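PDB 6FN6: fatty acid synthase 1, isoform A from Drosophila melanogaster, which probably builds long-chain saturated fatty acids from acetyl-CoA and malonyl-CoA with NADPH, this chain being its modifying region of dehydratase, enoylreductase and ketoreductase domains. Local coordinates for residues A124-L129 against M968-Q973; F936-T941 against T962-L967; T766-L771 against I797-L802; T734-V739 against L773-G778. One frame throughout, in Å; residues are numbered along the deposited sequence.

The four contacts form two well-separated clusters. Contacts 1 and 2 share helix 963-974 of the ketoreductase, their centres about 10 Å apart, and W972 of the first packs on L938 and T941 of the second. Contacts 3 and 4 share helix 768-775 of the enoylreductase, with centres about 8 Å apart. Between the clusters the centres lie about 56 to 62 Å apart. Along the chain, contact 1 spans all the others, its segments lying 839 residues apart; contacts 3 and 4 interleave and finish before contact 2 begins. Contact 1 thus joins dehydratase to ketoreductase, whereas the other three are each formed within one Rossmann-type domain, contact 2 bordering the dehydratase and contacts 3 and 4 touching the second subunit.

Contact 1: A124-L129 against M968-Q973; sequences AVAKEL and MIRRWQ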
# COMPACT_ATOMS: atom_id res chain seq x y z
N ALA A 124 -16.44 39.34 2.55
CA ALA A 124 -16.62 40.75 2.23
C ALA A 124 -15.30 41.50 2.38
O ALA A 124 -15.29 42.72 2.57
CB ALA A 124 -17.69 41.36 3.11
N VAL A 125 -14.19 40.78 2.30
CA VAL A 125 -12.86 41.37 2.44
C VAL A 125 -12.55 42.24 1.24
O VAL A 125 -11.86 43.25 1.35
CB VAL A 125 -11.78 40.29 2.65
CG1 VAL A 125 -10.39 40.91 2.70
CG2 VAL A 125 -12.06 39.51 3.92
N ALA A 126 -13.04 41.82 0.07
CA ALA A 126 -12.87 42.59 -1.15
C ALA A 126 -14.09 42.36 -2.04
O ALA A 126 -14.91 41.49 -1.76
CB ALA A 126 -11.60 42.20 -1.87
N LYS A 127 -14.22 43.15 -3.10
CA LYS A 127 -15.37 43.04 -3.99
C LYS A 127 -15.48 41.62 -4.53
O LYS A 127 -14.48 40.95 -4.74
CB LYS A 127 -15.27 44.05 -5.14
CG LYS A 127 -16.51 44.09 -6.02
CD LYS A 127 -16.55 45.31 -6.94
CE LYS A 127 -17.92 45.47 -7.58
NZ LYS A 127 -18.08 46.79 -8.24
N GLU A 128 -16.71 41.17 -4.76
CA GLU A 128 -16.94 39.85 -5.33
C GLU A 128 -16.54 39.85 -6.79
O GLU A 128 -16.47 40.90 -7.44
CB GLU A 128 -18.41 39.44 -5.18
CG GLU A 128 -19.37 40.05 -6.20
CD GLU A 128 -20.76 39.46 -6.12
OE1 GLU A 128 -21.55 39.66 -7.07
OE2 GLU A 128 -21.07 38.79 -5.11
N LEU A 129 -16.27 38.66 -7.32
CA LEU A 129 -15.88 38.51 -8.71
C LEU A 129 -17.10 38.22 -9.56
O LEU A 129 -17.96 37.42 -9.19
CB LEU A 129 -14.85 37.39 -8.87
CG LEU A 129 -13.59 37.47 -8.00
CD1 LEU A 129 -12.78 36.18 -8.11
CD2 LEU A 129 -12.75 38.65 -8.39
N MET A 968 -6.64 41.82 -7.11
CA MET A 968 -5.22 42.13 -7.23
C MET A 968 -4.75 42.99 -6.05
O MET A 968 -3.65 42.81 -5.53
CB MET A 968 -4.93 42.84 -8.55
CG MET A 968 -5.11 41.95 -9.78
SD MET A 968 -4.16 40.41 -9.72
CE MET A 968 -2.50 41.03 -9.47
N ILE A 969 -5.59 43.93 -5.64
CA ILE A 969 -5.26 44.81 -4.53
C ILE A 969 -5.16 43.97 -3.26
O ILE A 969 -4.23 44.14 -2.47
CB ILE A 969 -6.29 45.95 -4.39
CG1 ILE A 969 -6.25 46.85 -5.63
CG2 ILE A 969 -6.03 46.78 -3.13
CD1 ILE A 969 -7.41 47.83 -5.73
N ARG A 970 -6.11 43.06 -3.08
CA ARG A 970 -6.10 42.18 -1.92
C ARG A 970 -4.82 41.34 -1.90
O ARG A 970 -4.18 41.19 -0.86
CB ARG A 970 -7.33 41.26 -1.92
CG ARG A 970 -7.44 40.40 -0.67
CD ARG A 970 -8.71 39.58 -0.63
NE ARG A 970 -8.74 38.54 -1.66
CZ ARG A 970 -8.06 37.40 -1.60
NH1 ARG A 970 -7.27 37.15 -0.56
NH2 ARG A 970 -8.16 36.52 -2.58
N ARG A 971 -4.46 40.80 -3.06
CA ARG A 971 -3.26 39.98 -3.17
C ARG A 971 -1.99 40.79 -2.88
O ARG A 971 -1.08 40.29 -2.21
CB ARG A 971 -3.18 39.36 -4.57
CG ARG A 971 -4.22 38.28 -4.83
CD ARG A 971 -4.08 37.69 -6.22
NE ARG A 971 -4.90 36.49 -6.39
CZ ARG A 971 -5.25 35.98 -7.56
NH1 ARG A 971 -4.87 36.56 -8.69
NH2 ARG A 971 -6.00 34.88 -7.61
N TRP A 972 -1.95 42.03 -3.35
CA TRP A 972 -0.79 42.89 -3.12
C TRP A 972 -0.70 43.28 -1.65
O TRP A 972 0.39 43.34 -1.08
CB TRP A 972 -0.85 44.14 -3.99
CG TRP A 972 -0.75 43.85 -5.46
CD1 TRP A 972 -0.07 42.83 -6.06
CD2 TRP A 972 -1.36 44.60 -6.52
NE1 TRP A 972 -0.22 42.89 -7.42
CE2 TRP A 972 -1.01 43.97 -7.73
CE3 TRP A 972 -2.18 45.73 -6.56
CZ2 TRP A 972 -1.45 44.44 -8.96
CZ3 TRP A 972 -2.60 46.20 -7.78
CH2 TRP A 972 -2.24 45.55 -8.97
N GLN A 973 -1.85 43.55 -1.04
CA GLN A 973 -1.88 43.97 0.36
C GLN A 973 -1.51 42.81 1.27
O GLN A 973 -0.85 43.00 2.29
CB GLN A 973 -3.26 44.52 0.71
CG GLN A 973 -3.52 45.91 0.15
CD GLN A 973 -4.91 46.42 0.46
OE1 GLN A 973 -5.87 45.65 0.53
NE2 GLN A 973 -5.03 47.73 0.64
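The guanidinium of R970 is gripped from outside the loop, NH1 in a salt bridge with E974 one turn further along the same helix and NE hydrogen-bonded to T157, while its CD methylene touches V125 and A126. These outside partners fix the head group, so what the loop 124-129 meets is the aliphatic shaft. V125 CG1 lies 4.0 Å from R970 CD, and the two side chains cross at about a right angle. A126 CB comes to 4.1 Å from the same R970 CD, so one methylene touches both loop residues. The torsions explain the reach: CG stands anti to the backbone N of R970 (chi1 -175°), and the chain runs straight out before bending at chi3 (67°), which turns the guanidinium aside once CD has arrived. The backbones stay well separated, with 6.8 Å between the CA atoms of A126 and R970, and the two segments together bury just 92 Å². Around them the charged junction is fuller, since R971 forms a salt bridge with E137 and K127 bonds to the carbonyl of K961. The arrangement is a small surface interface between domains, where a loop of the dehydratase's double-hotdog fold meets a helix of the Rossmann-type ketoreductase.

Contact 2: F936-T941 against T962-L967; sequences FGLELT and TGYQGL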
# COMPACT_ATOMS: atom_id res chain seq x y z
N PHE A 936 -3.81 47.28 -18.40
CA PHE A 936 -2.37 47.48 -18.46
C PHE A 936 -1.79 47.82 -17.09
O PHE A 936 -0.81 47.23 -16.65
CB PHE A 936 -2.04 48.59 -19.46
CG PHE A 936 -0.58 48.67 -19.83
CD1 PHE A 936 0.33 49.28 -18.98
CD2 PHE A 936 -0.13 48.15 -21.03
CE1 PHE A 936 1.67 49.36 -19.32
CE2 PHE A 936 1.21 48.22 -21.37
CZ PHE A 936 2.11 48.82 -20.51
N GLY A 937 -2.41 48.79 -16.42
CA GLY A 937 -1.94 49.27 -15.13
C GLY A 937 -1.81 48.19 -14.07
O GLY A 937 -0.83 48.16 -13.33
N LEU A 938 -2.81 47.32 -13.98
CA LEU A 938 -2.81 46.26 -12.98
C LEU A 938 -1.63 45.31 -13.15
O LEU A 938 -0.95 44.98 -12.19
CB LEU A 938 -4.13 45.48 -13.04
CG LEU A 938 -5.37 46.29 -12.65
CD1 LEU A 938 -6.63 45.49 -12.93
CD2 LEU A 938 -5.32 46.71 -11.19
N GLU A 939 -1.39 44.89 -14.39
CA GLU A 939 -0.31 43.94 -14.65
C GLU A 939 1.05 44.61 -14.51
O GLU A 939 2.04 43.96 -14.15
CB GLU A 939 -0.48 43.34 -16.04
CG GLU A 939 -1.79 42.58 -16.23
CD GLU A 939 -2.05 41.55 -15.14
OE1 GLU A 939 -3.17 41.53 -14.58
OE2 GLU A 939 -1.13 40.76 -14.84
N LEU A 940 1.12 45.91 -14.77
CA LEU A 940 2.35 46.66 -14.56
C LEU A 940 2.65 46.74 -13.06
O LEU A 940 3.78 46.51 -12.63
CB LEU A 940 2.23 48.06 -15.16
CG LEU A 940 3.37 49.05 -14.85
CD1 LEU A 940 4.72 48.47 -15.22
CD2 LEU A 940 3.14 50.37 -15.58
N THR A 941 1.63 47.06 -12.28
CA THR A 941 1.77 47.13 -10.83
C THR A 941 2.28 45.81 -10.26
O THR A 941 3.20 45.79 -9.45
CB THR A 941 0.43 47.48 -10.16
OG1 THR A 941 -0.04 48.74 -10.66
CG2 THR A 941 0.57 47.56 -8.65
N THR A 962 -14.14 46.64 -10.88
CA THR A 962 -14.22 45.20 -11.12
C THR A 962 -13.70 44.40 -9.93
O THR A 962 -12.82 44.85 -9.19
CB THR A 962 -13.44 44.79 -12.38
OG1 THR A 962 -12.03 44.83 -12.12
CG2 THR A 962 -13.76 45.71 -13.55
N GLY A 963 -14.25 43.20 -9.76
CA GLY A 963 -13.79 42.27 -8.74
C GLY A 963 -12.33 41.91 -8.93
O GLY A 963 -11.59 41.74 -7.97
N TYR A 964 -11.92 41.78 -10.19
CA TYR A 964 -10.53 41.48 -10.50
C TYR A 964 -9.59 42.54 -9.90
O TYR A 964 -8.53 42.21 -9.37
CB TYR A 964 -10.32 41.39 -12.01
CG TYR A 964 -8.91 41.02 -12.38
CD1 TYR A 964 -8.46 39.71 -12.23
CD2 TYR A 964 -8.02 41.97 -12.85
CE1 TYR A 964 -7.17 39.36 -12.56
CE2 TYR A 964 -6.72 41.63 -13.18
CZ TYR A 964 -6.30 40.32 -13.03
OH TYR A 964 -5.01 39.97 -13.36
N GLN A 965 -9.98 43.80 -10.02
CA GLN A 965 -9.21 44.90 -9.42
C GLN A 965 -9.07 44.68 -7.93
O GLN A 965 -7.96 44.67 -7.40
CB GLN A 965 -9.89 46.24 -9.69
CG GLN A 965 -9.64 46.81 -11.08
CD GLN A 965 -10.66 47.86 -11.48
OE1 GLN A 965 -11.49 48.27 -10.67
NE2 GLN A 965 -10.59 48.31 -12.72
N GLY A 966 -10.20 44.51 -7.25
CA GLY A 966 -10.20 44.26 -5.82
C GLY A 966 -9.36 43.04 -5.46
O GLY A 966 -8.71 43.01 -4.42
N LEU A 967 -9.39 42.04 -6.34
CA LEU A 967 -8.61 40.82 -6.13
C LEU A 967 -7.12 41.11 -6.10
O LEU A 967 -6.41 40.71 -5.18
CB LEU A 967 -8.92 39.80 -7.23
CG LEU A 967 -8.10 38.50 -7.24
CD1 LEU A 967 -8.22 37.77 -5.91
CD2 LEU A 967 -8.52 37.60 -8.39
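Y964 and E939 cross at about a right angle, yet their flat groups are nearly coplanar, the ring and carboxylate planes being 30° apart. The phenol meets the carboxylate at the ring edge: OH of Y964 donates to OE1 of E939 over 2.7 Å, arriving on the syn side of the carboxylate. Y964 gets there because CG stands anti to its backbone N (chi1 -177°), whereas E939 is bent at chi2. L938 runs past Y964 in the opposite direction, its CD1 3.8 Å from CD2 of the ring edge, and crosses Q965 at roughly a right angle, CD1 3.8 Å from CG of Q965. The helix axes are 11.2 Å apart and 16° from parallel, a separation bridged by L938, E939 and Y964. At the start of helix 963-974, T962 and Q965 form a capping box: Q965 N bonds to T962 OG1, and T962 N to Q965 OE1, which also accepts from K961. A phenylalanine in place of Y964 would probably leave E939 OE1 without its donor and R188 without the hydroxyl it bonds. The hydroxyl links E939 of the ketoreductase to R188 of the dehydratase, probably polarised between carboxylate and guanidinium, while the L938 packing stays within the ketoreductase.

Contact 3: T766-L771 against I797-L802; sequences TSFEQL and IRCLGL
R798 crosses the E769 side chain at a slant, and its own side chain can be followed atom by atom. The backbone points CB toward helix 768-775, 3.6 Å from OE2 of E769, and chi1 (-62°) then directs CG and the chain beyond it. From CG to NE the chain is extended, so that CB, CG and CD all run beside that same oxygen. Beyond them the guanidinium turns to the other carboxylate oxygen: NH1 donates to OE1 of E769 over 2.6 Å, the hydrogen bond within a salt bridge. The bond is bent, with 134° at the hydrogen; OE1 lies in the guanidinium plane and is approached from its syn side, but NH1 comes in tilted out of the carboxylate plane. One N-H, that of NH1, makes a single bond to OE1. At the far end NH2 makes a long, weak ion pair with E197 of the second subunit.

The next residue brings a different chemistry. SG of C799 sits 3.8 Å from CA of E769, and it also lies at the edge of the F768 ring, 5.3 Å from the centroid and 76° off the ring normal, a sulfur-aromatic contact. H714 meets that ring edge-to-face.

In the enoylreductase's Rossmann-type domain, the first turn of helix 768-775 thus rests on the type I turn I797-L800 at the end of helix 791-797, which leads into strand 800-801. C799 and G801 bond through their backbones to V781 at the start of strand 781-786, while A795 of helix 791-797 touches T766 and E769.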
# COMPACT_ATOMS: atom_id res chain seq x y z
N THR A 766 15.57 -6.03 -9.85
CA THR A 766 15.07 -6.48 -8.54
C THR A 766 15.90 -7.62 -7.96
O THR A 766 15.54 -8.18 -6.92
CB THR A 766 13.60 -6.93 -8.64
OG1 THR A 766 13.46 -7.91 -9.67
CG2 THR A 766 12.70 -5.76 -8.92
N SER A 767 16.99 -7.98 -8.63
CA SER A 767 17.79 -9.14 -8.22
C SER A 767 18.26 -9.04 -6.77
O SER A 767 18.45 -10.07 -6.11
CB SER A 767 19.01 -9.29 -9.14
OG SER A 767 19.98 -8.30 -8.86
N PHE A 768 18.42 -7.82 -6.27
CA PHE A 768 18.95 -7.62 -4.92
C PHE A 768 18.05 -8.25 -3.86
O PHE A 768 18.51 -8.55 -2.76
CB PHE A 768 19.14 -6.13 -4.64
CG PHE A 768 17.86 -5.34 -4.62
CD1 PHE A 768 17.08 -5.29 -3.48
CD2 PHE A 768 17.45 -4.64 -5.74
CE1 PHE A 768 15.90 -4.56 -3.46
CE2 PHE A 768 16.28 -3.90 -5.72
CZ PHE A 768 15.50 -3.87 -4.58
N GLU A 769 16.78 -8.45 -4.18
CA GLU A 769 15.85 -9.09 -3.26
C GLU A 769 16.32 -10.50 -2.92
O GLU A 769 16.41 -10.88 -1.75
CB GLU A 769 14.44 -9.11 -3.84
CG GLU A 769 13.39 -9.72 -2.92
CD GLU A 769 12.03 -9.81 -3.57
OE1 GLU A 769 11.78 -9.07 -4.55
OE2 GLU A 769 11.21 -10.64 -3.12
N GLN A 770 16.61 -11.29 -3.96
CA GLN A 770 17.07 -12.66 -3.77
C GLN A 770 18.39 -12.66 -3.01
O GLN A 770 18.60 -13.47 -2.11
CB GLN A 770 17.24 -13.37 -5.11
CG GLN A 770 15.93 -13.75 -5.79
CD GLN A 770 15.16 -12.55 -6.29
OE1 GLN A 770 15.73 -11.66 -6.94
NE2 GLN A 770 13.87 -12.50 -6.00
N LEU A 771 19.28 -11.73 -3.37
CA LEU A 771 20.60 -11.65 -2.76
C LEU A 771 20.50 -11.43 -1.25
O LEU A 771 21.16 -12.11 -0.47
CB LEU A 771 21.40 -10.52 -3.40
CG LEU A 771 22.83 -10.28 -2.89
CD1 LEU A 771 23.70 -9.72 -4.00
CD2 LEU A 771 22.86 -9.33 -1.68
N ILE A 797 10.60 -3.76 0.06
CA ILE A 797 9.69 -4.04 1.16
C ILE A 797 9.85 -5.50 1.58
O ILE A 797 9.91 -5.81 2.77
CB ILE A 797 8.23 -3.73 0.76
CG1 ILE A 797 8.02 -2.21 0.67
CG2 ILE A 797 7.24 -4.36 1.74
CD1 ILE A 797 8.02 -1.49 2.01
N ARG A 798 9.92 -6.39 0.60
CA ARG A 798 10.06 -7.81 0.86
C ARG A 798 11.38 -8.14 1.55
O ARG A 798 11.54 -9.22 2.11
CB ARG A 798 9.94 -8.61 -0.45
CG ARG A 798 8.60 -8.46 -1.15
CD ARG A 798 8.55 -9.26 -2.44
NE ARG A 798 7.68 -8.64 -3.45
CZ ARG A 798 8.09 -8.12 -4.60
NH1 ARG A 798 9.37 -8.13 -4.95
NH2 ARG A 798 7.20 -7.59 -5.43
N CYS A 799 12.33 -7.20 1.51
CA CYS A 799 13.61 -7.38 2.19
C CYS A 799 13.54 -7.05 3.67
O CYS A 799 14.47 -7.33 4.43
CB CYS A 799 14.69 -6.53 1.53
SG CYS A 799 15.22 -7.10 -0.10
N LEU A 800 12.44 -6.43 4.09
CA LEU A 800 12.30 -5.99 5.47
C LEU A 800 11.95 -7.15 6.41
O LEU A 800 10.98 -7.87 6.19
CB LEU A 800 11.24 -4.90 5.57
CG LEU A 800 11.30 -4.01 6.82
CD1 LEU A 800 12.62 -3.26 6.90
CD2 LEU A 800 10.14 -3.04 6.84
N GLY A 801 12.76 -7.31 7.45
CA GLY A 801 12.56 -8.36 8.43
C GLY A 801 11.76 -7.88 9.63
O GLY A 801 11.34 -6.72 9.68
N LEU A 802 11.54 -8.77 10.59
CA LEU A 802 10.75 -8.46 11.77
C LEU A 802 11.23 -7.19 12.47
O LEU A 802 12.43 -6.95 12.58
CB LEU A 802 10.79 -9.64 12.76
CG LEU A 802 10.12 -10.93 12.27
CD1 LEU A 802 10.49 -12.11 13.15
CD2 LEU A 802 8.60 -10.76 12.22

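Contact 4: T734-V739 against L773-G778; sequences TVFTTV and LRETKG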
# COMPACT_ATOMS: atom_id res chain seq x y z
N THR A 734 25.73 -4.12 9.83
CA THR A 734 26.01 -4.89 8.62
C THR A 734 25.31 -4.20 7.46
O THR A 734 24.11 -3.93 7.52
CB THR A 734 25.56 -6.35 8.76
OG1 THR A 734 26.37 -7.02 9.73
CG2 THR A 734 25.67 -7.09 7.42
N VAL A 735 26.06 -3.92 6.40
CA VAL A 735 25.53 -3.14 5.29
C VAL A 735 25.36 -3.96 4.02
O VAL A 735 26.27 -4.68 3.59
CB VAL A 735 26.44 -1.91 5.03
CG1 VAL A 735 26.02 -1.19 3.77
CG2 VAL A 735 26.41 -0.97 6.21
N PHE A 736 24.17 -3.85 3.43
CA PHE A 736 23.91 -4.33 2.08
C PHE A 736 23.71 -3.11 1.18
O PHE A 736 23.16 -2.09 1.62
CB PHE A 736 22.68 -5.24 2.05
CG PHE A 736 22.87 -6.53 2.79
CD1 PHE A 736 23.37 -7.65 2.15
CD2 PHE A 736 22.55 -6.63 4.14
CE1 PHE A 736 23.54 -8.85 2.83
CE2 PHE A 736 22.72 -7.82 4.83
CZ PHE A 736 23.22 -8.93 4.17
N THR A 737 24.17 -3.18 -0.06
CA THR A 737 23.98 -2.07 -0.99
C THR A 737 23.73 -2.53 -2.42
O THR A 737 23.81 -3.72 -2.73
CB THR A 737 25.20 -1.12 -1.01
OG1 THR A 737 26.37 -1.84 -1.43
CG2 THR A 737 25.43 -0.53 0.36
N THR A 738 23.42 -1.57 -3.28
CA THR A 738 23.24 -1.82 -4.70
C THR A 738 23.96 -0.73 -5.50
O THR A 738 24.19 0.37 -5.00
CB THR A 738 21.75 -1.86 -5.08
OG1 THR A 738 21.09 -0.70 -4.55
CG2 THR A 738 21.10 -3.12 -4.52
N VAL A 739 24.32 -1.05 -6.74
CA VAL A 739 25.06 -0.13 -7.60
C VAL A 739 24.54 -0.18 -9.03
O VAL A 739 23.97 -1.19 -9.46
CB VAL A 739 26.57 -0.43 -7.57
CG1 VAL A 739 27.15 -0.12 -6.20
CG2 VAL A 739 26.83 -1.88 -7.96
N LEU A 773 17.82 -11.77 0.81
CA LEU A 773 17.12 -12.85 1.48
C LEU A 773 18.04 -14.06 1.62
O LEU A 773 17.98 -14.79 2.61
CB LEU A 773 15.84 -13.22 0.72
CG LEU A 773 14.74 -12.16 0.69
CD1 LEU A 773 13.56 -12.63 -0.15
CD2 LEU A 773 14.26 -11.81 2.10
N ARG A 774 18.88 -14.29 0.61
CA ARG A 774 19.84 -15.39 0.64
C ARG A 774 20.89 -15.20 1.73
O ARG A 774 21.22 -16.13 2.47
CB ARG A 774 20.55 -15.54 -0.70
CG ARG A 774 20.16 -16.78 -1.49
CD ARG A 774 21.13 -17.00 -2.64
NE ARG A 774 20.96 -16.00 -3.69
CZ ARG A 774 20.17 -16.14 -4.75
NH1 ARG A 774 19.47 -17.25 -4.93
NH2 ARG A 774 20.09 -15.16 -5.64
N GLU A 775 21.42 -13.98 1.82
CA GLU A 775 22.50 -13.67 2.74
C GLU A 775 21.98 -13.53 4.16
O GLU A 775 22.74 -13.65 5.13
CB GLU A 775 23.22 -12.39 2.31
CG GLU A 775 24.00 -12.54 1.01
CD GLU A 775 25.11 -13.56 1.12
OE1 GLU A 775 25.90 -13.49 2.09
OE2 GLU A 775 25.20 -14.45 0.25
N THR A 776 20.69 -13.25 4.29
CA THR A 776 20.05 -13.15 5.59
C THR A 776 19.25 -14.42 5.91
O THR A 776 18.56 -14.48 6.92
CB THR A 776 19.11 -11.93 5.67
OG1 THR A 776 18.12 -12.01 4.63
CG2 THR A 776 19.90 -10.64 5.52
N LYS A 777 19.36 -15.41 5.03
CA LYS A 777 18.66 -16.69 5.22
C LYS A 777 17.17 -16.46 5.48
O LYS A 777 16.57 -17.13 6.32
CB LYS A 777 19.28 -17.47 6.39
CG LYS A 777 20.60 -18.16 6.05
CD LYS A 777 21.08 -19.01 7.22
CE LYS A 777 22.11 -20.05 6.80
NZ LYS A 777 22.41 -21.01 7.90
N GLY A 778 16.59 -15.52 4.74
CA GLY A 778 15.16 -15.26 4.84
C GLY A 778 14.79 -14.30 5.95
O GLY A 778 13.64 -13.85 6.03
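F736 meets E775 and T776 purely by van der Waals packing of its ring tip. CE1 of F736 lies 3.6 Å from CB of E775, and CZ is 4.0 Å from CG2 of T776; the ring crosses both side chains obliquely. Of the glutamate it is the aliphatic part that does the touching, and the outer end of the ring meets both residues, E775 CB at CE1 and T776 CG2 at CZ and CE2. The main chains remain distant, 9.5 Å between the CA atoms of F736 and E775, so the phenylalanine spans the gap from sheet to helix. An alanine at F736 would remove the whole ring and is likely to open a gap beside E775 CB and T776 CG2.

Polar bonds are made away from this surface. E775 is bent at chi2 (-62°), and its OE2 forms a salt bridge with R758. T776 has OG1 between its backbone N and carbonyl carbon (chi1 57°), from where it bonds back to V772 O in the last turn of the helix; the same rotation presents CG2 to the ring.

Backbone bonds shape the helix end. G778 N bonds to L773 O at 2.6 Å, and K777 N makes a weak bond to R774 O. With K777 at positive phi (52°), these give a Schellman motif that ends helix 768-775.

Strand 734-739 belongs to the parallel sheet of the enoylreductase's Rossmann-type domain, V735 and T737 packing on helix 719-731 while F736 packs on the C-terminal end of helix 768-775 and the residue after it. The chemistry implies a division of labour: carbon surfaces seal helix to sheet, while R758 and V772 take up the polar groups of E775 and T776.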